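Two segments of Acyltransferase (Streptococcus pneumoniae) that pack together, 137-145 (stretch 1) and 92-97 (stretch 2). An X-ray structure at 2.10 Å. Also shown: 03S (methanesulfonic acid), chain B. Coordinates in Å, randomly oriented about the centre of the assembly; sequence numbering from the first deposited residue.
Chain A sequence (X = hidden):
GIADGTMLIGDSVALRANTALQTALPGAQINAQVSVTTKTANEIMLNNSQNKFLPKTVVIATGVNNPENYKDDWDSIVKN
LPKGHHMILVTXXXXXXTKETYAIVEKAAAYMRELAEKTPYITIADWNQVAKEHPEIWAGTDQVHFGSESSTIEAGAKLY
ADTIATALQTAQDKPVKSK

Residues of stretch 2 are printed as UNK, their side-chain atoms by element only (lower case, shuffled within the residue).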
ATOM      1  N   ILE A 137      -5.363 -18.472   0.581  1.00 25.71           N
ATOM      2  CA  ILE A 137      -6.055 -17.372   1.247  1.00 23.13           C
ATOM      3  C   ILE A 137      -7.135 -16.764   0.370  1.00 25.71           C
ATOM      4  O   ILE A 137      -7.786 -15.802   0.792  1.00 31.34           O
ATOM      5  CB  ILE A 137      -5.074 -16.278   1.726  1.00 27.04           C
ATOM      6  CG1 ILE A 137      -4.476 -15.494   0.549  1.00 23.72           C
ATOM      7  CG2 ILE A 137      -3.985 -16.887   2.621  1.00 25.26           C
ATOM      8  CD1 ILE A 137      -3.599 -14.312   0.999  1.00 21.03           C
ATOM      9  N   TRP A 138      -7.360 -17.300  -0.835  1.00 23.90           N
ATOM     10  CA  TRP A 138      -8.376 -16.771  -1.737  1.00 24.29           C
ATOM     11  C   TRP A 138      -9.519 -17.738  -2.011  1.00 24.96           C
ATOM     12  O   TRP A 138     -10.508 -17.334  -2.632  1.00 26.33           O
ATOM     13  CB  TRP A 138      -7.742 -16.354  -3.072  1.00 25.33           C
ATOM     14  CG  TRP A 138      -6.619 -15.389  -2.875  1.00 26.77           C
ATOM     15  CD1 TRP A 138      -5.285 -15.616  -3.087  1.00 26.64           C
ATOM     16  CD2 TRP A 138      -6.726 -14.047  -2.375  1.00 27.93           C
ATOM     17  NE1 TRP A 138      -4.558 -14.491  -2.759  1.00 31.52           N
ATOM     18  CE2 TRP A 138      -5.420 -13.515  -2.325  1.00 27.66           C
ATOM     19  CE3 TRP A 138      -7.803 -13.241  -1.982  1.00 22.25           C
ATOM     20  CZ2 TRP A 138      -5.163 -12.222  -1.898  1.00 25.84           C
ATOM     21  CZ3 TRP A 138      -7.545 -11.963  -1.563  1.00 23.82           C
ATOM     22  CH2 TRP A 138      -6.233 -11.464  -1.518  1.00 23.33           C
ATOM     23  N   ALA A 139      -9.420 -18.988  -1.572  1.00 26.52           N
ATOM     24  CA  ALA A 139     -10.519 -19.927  -1.752  1.00 27.25           C
ATOM     25  C   ALA A 139     -11.776 -19.376  -1.097  1.00 25.82           C
ATOM     26  O   ALA A 139     -11.737 -18.929   0.053  1.00 23.84           O
ATOM     27  CB  ALA A 139     -10.169 -21.284  -1.147  1.00 24.73           C
ATOM     28  N   GLY A 140     -12.881 -19.383  -1.843  1.00 25.04           N
ATOM     29  CA  GLY A 140     -14.159 -18.946  -1.330  1.00 25.88           C
ATOM     30  C   GLY A 140     -14.306 -17.458  -1.125  1.00 25.56           C
ATOM     31  O   GLY A 140     -15.268 -17.034  -0.484  1.00 28.92           O
ATOM     32  N   THR A 141     -13.407 -16.644  -1.656  1.00 24.65           N
ATOM     33  CA  THR A 141     -13.404 -15.210  -1.400  1.00 30.68           C
ATOM     34  C   THR A 141     -13.795 -14.448  -2.660  1.00 25.35           C
ATOM     35  O   THR A 141     -14.015 -15.029  -3.724  1.00 30.11           O
ATOM     36  CB  THR A 141     -12.030 -14.745  -0.908  1.00 28.44           C
ATOM     37  OG1 THR A 141     -11.125 -14.694  -2.015  1.00 22.71           O
ATOM     38  CG2 THR A 141     -11.479 -15.700   0.167  1.00 24.00           C
ATOM     39  N   ASP A 142     -13.871 -13.123  -2.521  1.00 25.51           N
ATOM     40  CA  ASP A 142     -14.126 -12.228  -3.640  1.00 31.18           C
ATOM     41  C   ASP A 142     -12.872 -11.939  -4.459  1.00 30.60           C
ATOM     42  O   ASP A 142     -12.934 -11.117  -5.383  1.00 27.59           O
ATOM     43  CB  ASP A 142     -14.733 -10.915  -3.134  1.00 27.54           C
ATOM     44  CG  ASP A 142     -13.734 -10.070  -2.340  1.00 33.08           C
ATOM     45  OD1 ASP A 142     -12.608 -10.540  -2.067  1.00 31.30           O
ATOM     46  OD2 ASP A 142     -14.084  -8.931  -1.969  1.00 31.08           O
ATOM     47  N   GLN A 143     -11.776 -12.595  -4.131  1.00 27.31           N
ATOM     48  CA  GLN A 143     -10.524 -12.438  -4.823  1.00 30.84           C
ATOM     49  C   GLN A 143      -9.758 -11.137  -4.506  1.00 31.19           C
ATOM     50  O   GLN A 143      -8.826 -10.826  -5.182  1.00 26.04           O
ATOM     51  CB  GLN A 143     -10.714 -12.537  -6.322  1.00 30.45           C
ATOM     52  CG  GLN A 143     -11.252 -13.855  -6.860  1.00 44.32           C
ATOM     53  CD  GLN A 143     -10.503 -15.070  -6.401  1.00 50.18           C
ATOM     54  OE1 GLN A 143      -9.519 -15.446  -6.961  1.00 54.39           O
ATOM     55  NE2 GLN A 143     -10.988 -15.685  -5.397  1.00 55.87           N
ATOM     56  N   VAL A 144     -10.161 -10.428  -3.465  1.00 23.57           N
ATOM     57  CA  VAL A 144      -9.572  -9.165  -3.082  1.00 29.05           C
ATOM     58  C   VAL A 144      -9.414  -9.042  -1.564  1.00 27.93           C
ATOM     59  O   VAL A 144      -8.417  -8.575  -1.073  1.00 24.24           O
ATOM     60  CB  VAL A 144     -10.425  -7.991  -3.577  1.00 27.21           C
ATOM     61  CG1 VAL A 144      -9.897  -6.672  -3.076  1.00 24.94           C
ATOM     62  CG2 VAL A 144     -10.550  -7.994  -5.076  1.00 26.76           C
ATOM     63  N   HIS A 145     -10.450  -9.464  -0.869  1.00 22.54           N
ATOM     64  CA  HIS A 145     -10.488  -9.506   0.562  1.00 22.18           C
ATOM     65  C   HIS A 145     -10.096 -10.892   1.019  1.00 26.84           C
ATOM     66  O   HIS A 145     -10.889 -11.784   1.008  1.00 27.13           O
ATOM     67  CB  HIS A 145     -11.862  -9.102   1.085  1.00 31.04           C
ATOM     68  CG  HIS A 145     -12.246  -7.695   0.752  1.00 35.33           C
ATOM     69  ND1 HIS A 145     -13.010  -7.375  -0.336  1.00 39.11           N
ATOM     70  CD2 HIS A 145     -11.928  -6.526   1.339  1.00 37.63           C
ATOM     71  CE1 HIS A 145     -13.163  -6.072  -0.392  1.00 40.64           C
ATOM     72  NE2 HIS A 145     -12.525  -5.534   0.620  1.00 37.61           N
ATOM     73  N   UNK A  92      -1.654  -3.340  -5.770  1.00 18.30           N
ATOM     74  CA  UNK A  92      -2.983  -3.915  -5.563  1.00 19.80           C
ATOM     75  C   UNK A  92      -3.088  -5.301  -6.179  1.00 23.82           C
ATOM     76  O   UNK A  92      -2.329  -5.671  -7.074  1.00 29.35           O
ATOM     77  c   UNK A  92      -1.636  -2.387  -6.894  1.00 18.00           C
ATOM     78  c   UNK A  92      -3.056  -2.383  -7.373  1.00 18.29           C
ATOM     79  c   UNK A  92      -3.905  -2.920  -6.282  1.00 18.70           C
ATOM     80  N   UNK A  93      -4.061  -6.070  -5.685  1.00 24.36           N
ATOM     81  CA  UNK A  93      -4.307  -7.416  -6.200  1.00 21.28           C
ATOM     82  C   UNK A  93      -5.800  -7.655  -6.378  1.00 21.64           C
ATOM     83  O   UNK A  93      -6.548  -7.686  -5.394  1.00 20.92           O
ATOM     84  c   UNK A  93      -4.595 -12.475  -6.574  1.00 30.89           C
ATOM     85  o   UNK A  93      -4.889 -13.761  -6.975  1.00 23.28           O
ATOM     86  c   UNK A  93      -3.364 -10.427  -6.836  1.00 20.87           C
ATOM     87  c   UNK A  93      -5.242 -11.948  -5.474  1.00 30.25           C
ATOM     88  c   UNK A  93      -3.655 -11.724  -7.259  1.00 21.73           C
ATOM     89  c   UNK A  93      -4.010  -9.879  -5.731  1.00 30.26           C
ATOM     90  c   UNK A  93      -3.712  -8.477  -5.276  1.00 20.20           C
ATOM     91  c   UNK A  93      -4.955 -10.659  -5.064  1.00 23.87           C
ATOM     92  N   UNK A  94      -6.212  -7.843  -7.631  1.00 21.42           N
ATOM     93  CA  UNK A  94      -7.523  -8.367  -8.016  1.00 19.71           C
ATOM     94  C   UNK A  94      -7.303  -9.784  -8.549  1.00 20.41           C
ATOM     95  O   UNK A  94      -6.698  -9.970  -9.613  1.00 21.71           O
ATOM     96  c   UNK A  94      -9.323  -8.089  -9.878  1.00 26.55           C
ATOM     97  o   UNK A  94     -10.786  -9.620  -8.764  1.00 26.55           O
ATOM     98  c   UNK A  94     -10.539  -8.417  -9.024  1.00 34.52           C
ATOM     99  o   UNK A  94     -11.233  -7.468  -8.593  1.00 41.55           O
ATOM    100  c   UNK A  94      -8.180  -7.459  -9.063  1.00 23.71           C
ATOM    101  N   UNK A  95      -7.777 -10.785  -7.805  1.00 20.62           N
ATOM    102  CA  UNK A  95      -7.484 -12.160  -8.158  1.00 21.31           C
ATOM    103  C   UNK A  95      -8.338 -12.746  -9.263  1.00 26.53           C
ATOM    104  O   UNK A  95      -7.926 -13.733  -9.880  1.00 29.06           O
ATOM    105  N   UNK A  96      -9.517 -12.181  -9.529  1.00 22.79           N
ATOM    106  CA  UNK A  96     -10.422 -12.737 -10.542  1.00 21.81           C
ATOM    107  C   UNK A  96      -9.925 -12.318 -11.916  1.00 25.25           C
ATOM    108  O   UNK A  96     -10.218 -11.218 -12.384  1.00 24.79           O
ATOM    109  c   UNK A  96     -12.842 -12.822 -11.364  1.00 29.58           C
ATOM    110  o   UNK A  96     -12.431 -13.455 -12.370  1.00 29.87           O
ATOM    111  o   UNK A  96     -14.053 -12.608 -11.177  1.00 29.91           O
ATOM    112  c   UNK A  96     -11.853 -12.265 -10.318  1.00 26.61           C
ATOM    113  N   UNK A  97      -9.200 -13.216 -12.587  1.00 29.71           N
ATOM    114  CA  UNK A  97      -8.609 -12.876 -13.876  1.00 29.62           C
ATOM    115  C   UNK A  97      -9.663 -12.561 -14.932  1.00 31.01           C
ATOM    116  O   UNK A  97      -9.328 -11.963 -15.958  1.00 30.26           O
ATOM    117  n   UNK A  97      -3.954 -17.151 -13.529  1.00 40.58           N
ATOM    118  c   UNK A  97      -4.560 -15.843 -13.071  1.00 38.79           C
ATOM    119  c   UNK A  97      -5.544 -15.274 -14.080  1.00 31.61           C
ATOM    120  c   UNK A  97      -6.454 -14.215 -13.474  1.00 27.19           C
ATOM    121  c   UNK A  97      -7.699 -14.012 -14.349  1.00 27.12           C
TER
HETATM  122  S10 03S B 701     -11.675  -2.368  -0.599  1.00 65.06           S
HETATM  123  O11 03S B 701     -11.185  -3.465  -1.463  1.00 66.36           O
HETATM  124  O12 03S B 701     -10.880  -1.146  -0.854  1.00 66.70           O
HETATM  125  C13 03S B 701     -13.275  -2.069  -0.936  1.00 61.02           C
HETATM  126  O   HOH W   1      -6.327  -7.534  -2.574  1.00 21.64           O
HETATM  127  O   HOH W   2     -13.202  -9.967  -7.613  1.00 29.93           O

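Position 92 carries three side-chain carbons that close a ring back onto the backbone nitrogen, an arrangement unique to proline. Pro 92 touches nothing on stretch 1; its ring restricts phi, here -87°, and it leads the chain, in extended form, into the contact.

At position 93 one carbon leads to a six-carbon ring bearing a single oxygen, which defines tyrosine. The CA-to-CB bond of Tyr 93 points sideways, but the t rotamer at chi1 brings the end of the side chain nearer to stretch 1. There its CE2 lies 3.5 Å from Trp 138 CE2, over one face of the indole. The planes meet at 42°, an oblique pairing of apolar ring carbons. The same CE2 comes within 3.8 Å of Gln 143 O.

Position 94 has three carbons in its side chain, the third carrying two oxygens: the acid is glutamate, since aspartate would be one carbon shorter. Although CA to CB points away, Glu 94 bends at chi2 (66°), and OE1 reaches 3.6 Å from Val 144 CG2. Its OE2 accepts a hydrogen bond from the backbone N of position 96 at 3.0 Å. The O of water 2 donates to Glu 94 OE2 (2.7 Å) and to Asp 142 O (2.5 Å), supplying the two donors that link these acceptors.

Position 95 has no side-chain atoms and is therefore glycine. Its backbone N donates to Gln 143 O at 2.8 Å, with an angle of 153°. An ideal CB on Gly 95 would point toward stretch 1, 3.0 Å from Gln 143 O, and would clash with Tyr 93 OH at 2.8 Å, so the bare backbone suits this close approach.

Two carbons, the second carrying two oxygens, identify position 96 as aspartate. The CB of Asp 96 lies 3.9 Å from Gln 143 CG, while its backbone N is 3.4 Å from Gln 143 CB; the short side chain packs alongside the glutamine.

Four carbons in a row ending in nitrogen make position 97 lysine. The CA-to-CB bond of Lys 97 points away from stretch 1, and the residue makes no contact with it; its charged amino group suits an exposed site.

The contact thus joins two loops through one direct hydrogen bond, Gly 95 N to Gln 143 O, flanked by aromatic packing and water bridges. The O of water 1 donates to Tyr 93 O and Val 144 O, 2.8 Å from each.

Stretch 2 (92-97) PYEGDK
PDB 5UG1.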